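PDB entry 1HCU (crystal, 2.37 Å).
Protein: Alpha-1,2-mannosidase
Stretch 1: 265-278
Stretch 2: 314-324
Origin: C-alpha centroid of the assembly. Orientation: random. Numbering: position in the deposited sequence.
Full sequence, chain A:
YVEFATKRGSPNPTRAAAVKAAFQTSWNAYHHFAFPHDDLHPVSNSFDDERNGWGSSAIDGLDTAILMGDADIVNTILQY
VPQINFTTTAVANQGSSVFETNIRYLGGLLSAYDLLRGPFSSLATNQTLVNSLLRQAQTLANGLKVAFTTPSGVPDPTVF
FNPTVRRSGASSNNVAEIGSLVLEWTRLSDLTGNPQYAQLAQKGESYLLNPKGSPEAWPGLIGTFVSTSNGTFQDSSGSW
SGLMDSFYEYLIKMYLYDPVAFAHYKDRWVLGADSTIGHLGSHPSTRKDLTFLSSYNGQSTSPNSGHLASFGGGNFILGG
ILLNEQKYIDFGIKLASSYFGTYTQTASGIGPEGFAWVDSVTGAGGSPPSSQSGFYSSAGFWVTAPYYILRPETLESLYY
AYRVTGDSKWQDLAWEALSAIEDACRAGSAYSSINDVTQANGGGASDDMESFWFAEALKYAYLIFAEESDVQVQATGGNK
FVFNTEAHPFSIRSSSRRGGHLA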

# COMPACT_ATOMS: atom_id res chain seq x y z
N TYR A 265 -20.36 -0.40 0.70
CA TYR A 265 -18.96 -0.41 1.13
C TYR A 265 -18.63 0.98 1.65
O TYR A 265 -17.94 1.15 2.66
CB TYR A 265 -18.04 -0.74 -0.05
CG TYR A 265 -17.92 -2.21 -0.41
CD1 TYR A 265 -16.67 -2.79 -0.63
CD2 TYR A 265 -19.05 -3.02 -0.53
CE1 TYR A 265 -16.53 -4.13 -0.96
CE2 TYR A 265 -18.93 -4.38 -0.87
CZ TYR A 265 -17.66 -4.92 -1.08
OH TYR A 265 -17.51 -6.26 -1.39
N LYS A 266 -19.16 1.98 0.95
CA LYS A 266 -18.97 3.39 1.30
C LYS A 266 -19.54 3.67 2.69
O LYS A 266 -18.92 4.38 3.48
CB LYS A 266 -19.68 4.28 0.27
CG LYS A 266 -19.76 5.73 0.70
CD LYS A 266 -21.03 6.40 0.19
CE LYS A 266 -22.27 5.74 0.75
NZ LYS A 266 -23.51 6.47 0.37
N ASP A 267 -20.72 3.12 2.98
CA ASP A 267 -21.34 3.32 4.29
C ASP A 267 -20.50 2.70 5.41
O ASP A 267 -20.37 3.29 6.48
CB ASP A 267 -22.76 2.74 4.33
CG ASP A 267 -23.78 3.60 3.60
OD1 ASP A 267 -23.44 4.75 3.21
OD2 ASP A 267 -24.93 3.14 3.42
N ARG A 268 -19.94 1.52 5.17
CA ARG A 268 -19.11 0.87 6.19
C ARG A 268 -17.84 1.68 6.46
O ARG A 268 -17.31 1.69 7.58
CB ARG A 268 -18.77 -0.57 5.78
CG ARG A 268 -19.99 -1.49 5.66
CD ARG A 268 -20.79 -1.56 6.97
NE ARG A 268 -19.98 -2.01 8.09
CZ ARG A 268 -20.44 -2.20 9.33
NH1 ARG A 268 -21.71 -1.96 9.62
NH2 ARG A 268 -19.61 -2.62 10.28
N TRP A 269 -17.35 2.37 5.43
CA TRP A 269 -16.15 3.20 5.53
C TRP A 269 -16.45 4.44 6.40
O TRP A 269 -15.67 4.80 7.28
CB TRP A 269 -15.72 3.68 4.14
CG TRP A 269 -14.42 4.44 4.15
CD1 TRP A 269 -13.17 3.90 4.12
CD2 TRP A 269 -14.25 5.86 4.27
NE1 TRP A 269 -12.22 4.89 4.24
CE2 TRP A 269 -12.86 6.10 4.33
CE3 TRP A 269 -15.13 6.94 4.34
CZ2 TRP A 269 -12.32 7.39 4.47
CZ3 TRP A 269 -14.60 8.23 4.48
CH2 TRP A 269 -13.21 8.44 4.54
N VAL A 270 -17.60 5.07 6.14
CA VAL A 270 -18.00 6.26 6.87
C VAL A 270 -18.09 6.00 8.37
O VAL A 270 -17.70 6.85 9.17
CB VAL A 270 -19.37 6.82 6.36
CG1 VAL A 270 -19.84 7.97 7.24
CG2 VAL A 270 -19.21 7.33 4.91
N LEU A 271 -18.60 4.83 8.75
CA LEU A 271 -18.71 4.47 10.16
C LEU A 271 -17.29 4.36 10.70
O LEU A 271 -16.96 4.91 11.75
CB LEU A 271 -19.41 3.12 10.32
CG LEU A 271 -20.93 3.03 10.26
CD1 LEU A 271 -21.34 1.57 10.24
CD2 LEU A 271 -21.55 3.74 11.47
N GLY A 272 -16.45 3.62 9.98
CA GLY A 272 -15.07 3.46 10.38
C GLY A 272 -14.43 4.83 10.53
O GLY A 272 -13.93 5.16 11.60
N ALA A 273 -14.47 5.62 9.46
CA ALA A 273 -13.88 6.95 9.44
C ALA A 273 -14.32 7.83 10.61
O ALA A 273 -13.49 8.43 11.30
CB ALA A 273 -14.21 7.65 8.12
N ASP A 274 -15.63 7.91 10.81
CA ASP A 274 -16.18 8.73 11.88
C ASP A 274 -15.75 8.19 13.25
O ASP A 274 -15.45 8.96 14.16
CB ASP A 274 -17.71 8.78 11.77
CG ASP A 274 -18.17 9.57 10.55
OD1 ASP A 274 -17.39 10.40 10.05
OD2 ASP A 274 -19.33 9.37 10.11
N SER A 275 -15.71 6.87 13.38
CA SER A 275 -15.29 6.27 14.64
C SER A 275 -13.80 6.47 14.94
O SER A 275 -13.44 6.64 16.10
CB SER A 275 -15.63 4.78 14.68
OG SER A 275 -17.01 4.59 14.89
N THR A 276 -12.93 6.43 13.93
CA THR A 276 -11.51 6.61 14.24
C THR A 276 -11.24 8.08 14.55
O THR A 276 -10.34 8.41 15.32
CB THR A 276 -10.58 6.11 13.11
OG1 THR A 276 -10.26 7.19 12.21
CG2 THR A 276 -11.23 4.99 12.35
N ILE A 277 -12.04 8.96 13.97
CA ILE A 277 -11.88 10.39 14.20
C ILE A 277 -12.31 10.75 15.62
O ILE A 277 -11.66 11.56 16.28
CB ILE A 277 -12.71 11.21 13.20
CG1 ILE A 277 -12.07 11.13 11.81
CG2 ILE A 277 -12.78 12.68 13.64
CD1 ILE A 277 -12.80 11.93 10.75
N GLY A 278 -13.40 10.15 16.09
CA GLY A 278 -13.87 10.46 17.43
C GLY A 278 -13.26 9.62 18.54
O GLY A 278 -13.36 9.98 19.71
N GLY A 314 -3.91 9.87 3.27
CA GLY A 314 -4.38 9.87 1.90
C GLY A 314 -5.75 9.23 1.78
O GLY A 314 -6.56 9.66 0.96
N ASN A 315 -6.01 8.22 2.60
CA ASN A 315 -7.30 7.55 2.51
C ASN A 315 -8.46 8.46 2.93
O ASN A 315 -9.49 8.50 2.24
CB ASN A 315 -7.32 6.27 3.35
CG ASN A 315 -8.40 5.31 2.90
OD1 ASN A 315 -8.44 4.92 1.73
ND2 ASN A 315 -9.27 4.91 3.82
N PHE A 316 -8.30 9.18 4.04
CA PHE A 316 -9.35 10.10 4.50
C PHE A 316 -9.58 11.19 3.46
O PHE A 316 -10.71 11.61 3.22
CB PHE A 316 -8.98 10.74 5.84
CG PHE A 316 -9.44 9.95 7.04
CD1 PHE A 316 -8.71 8.86 7.49
CD2 PHE A 316 -10.63 10.28 7.67
CE1 PHE A 316 -9.17 8.10 8.56
CE2 PHE A 316 -11.10 9.52 8.75
CZ PHE A 316 -10.37 8.43 9.19
N ILE A 317 -8.48 11.64 2.85
CA ILE A 317 -8.54 12.66 1.81
C ILE A 317 -9.32 12.10 0.64
O ILE A 317 -10.26 12.75 0.15
CB ILE A 317 -7.11 13.07 1.34
CG1 ILE A 317 -6.45 13.94 2.41
CG2 ILE A 317 -7.18 13.82 0.02
CD1 ILE A 317 -4.97 14.16 2.21
N LEU A 318 -8.97 10.89 0.20
CA LEU A 318 -9.69 10.26 -0.91
C LEU A 318 -11.18 10.22 -0.63
O LEU A 318 -12.00 10.58 -1.48
CB LEU A 318 -9.19 8.85 -1.16
CG LEU A 318 -9.93 8.09 -2.26
CD1 LEU A 318 -9.98 8.92 -3.55
CD2 LEU A 318 -9.23 6.77 -2.51
N GLY A 319 -11.53 9.77 0.58
CA GLY A 319 -12.92 9.70 0.99
C GLY A 319 -13.59 11.06 0.98
O GLY A 319 -14.75 11.17 0.61
N GLY A 320 -12.86 12.09 1.39
CA GLY A 320 -13.41 13.44 1.40
C GLY A 320 -13.70 13.94 -0.01
O GLY A 320 -14.64 14.70 -0.23
N ILE A 321 -12.87 13.53 -0.97
CA ILE A 321 -13.06 13.93 -2.36
C ILE A 321 -14.32 13.25 -2.90
O ILE A 321 -15.25 13.92 -3.33
CB ILE A 321 -11.85 13.51 -3.23
CG1 ILE A 321 -10.61 14.29 -2.81
CG2 ILE A 321 -12.14 13.78 -4.70
CD1 ILE A 321 -9.38 13.85 -3.52
N LEU A 322 -14.33 11.92 -2.86
CA LEU A 322 -15.46 11.14 -3.35
C LEU A 322 -16.78 11.46 -2.66
O LEU A 322 -17.84 11.29 -3.26
CB LEU A 322 -15.18 9.65 -3.19
CG LEU A 322 -14.38 8.89 -4.26
CD1 LEU A 322 -13.29 9.76 -4.84
CD2 LEU A 322 -13.78 7.64 -3.62
N LEU A 323 -16.74 11.93 -1.42
CA LEU A 323 -17.98 12.23 -0.71
C LEU A 323 -18.28 13.71 -0.54
O LEU A 323 -19.28 14.07 0.07
CB LEU A 323 -17.97 11.56 0.66
CG LEU A 323 -17.93 10.04 0.62
CD1 LEU A 323 -17.71 9.50 2.01
CD2 LEU A 323 -19.23 9.51 0.01
N ASN A 324 -17.41 14.57 -1.07
CA ASN A 324 -17.58 16.01 -0.94
C ASN A 324 -17.72 16.43 0.52
O ASN A 324 -18.50 17.33 0.84
CB ASN A 324 -18.81 16.50 -1.71
CG ASN A 324 -18.64 16.39 -3.22
OD1 ASN A 324 -17.71 16.96 -3.80
ND2 ASN A 324 -19.55 15.67 -3.86

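Helices that cross at a distance often rely on one large side chain to fill the gap and one small residue to make room for it, and this alpha-1,2-mannosidase offers a clear example. The axes of helices 265-278 and 314-323 come no closer than 11.7 Å, and their directions differ by 127°, so the space between them must be filled by side chains. The main bump is Trp269. With chi1 in the t well, its indole reaches into a hollow formed by Asn315, Phe316, Gly319 and Leu323. Gly319 is the floor of this hollow: Trp269 CH2 lies 3.8 Å from Gly319 CA, and a CB built there would sit 2.3 Å from that same CH2, a clash. The absence of a side chain is therefore what admits the indole. Phe316 presents its CA to the edge of the indole, 4.0 Å from Trp269 CZ2, while the six-membered ring of Trp269 turns its edge toward the Phe316 face, with centroids 5.7 Å apart and planes at 56°.

Phe316 is in turn a bump for the other helix. Phe316 CE2 lies 3.7 Å from Ala273 CB, a methyl that the ring packs against, and 3.6 Å from Ile277 CD1, whose residue points its CB sideways but, with chi1 m and chi2 t, brings its end nearer. Thr276 OG1 meets the ring edge, 3.3 Å from Phe316 CZ.

Toward the other end, Leu323 closes the packing. Leu323 CD1 lies 3.9 Å from Val270 CG2 and 4.2 Å from Trp269 CZ3, while Leu323 CD2 is 3.6 Å from Lys266 CD. Lysine suits this border: its aliphatic stem covers the leucine, and Lys266 NZ forms a salt bridge with Asp267 OD1 at 3.3 Å, within its own helix. Together the stretches bury 402 Å², chiefly through complementary shape.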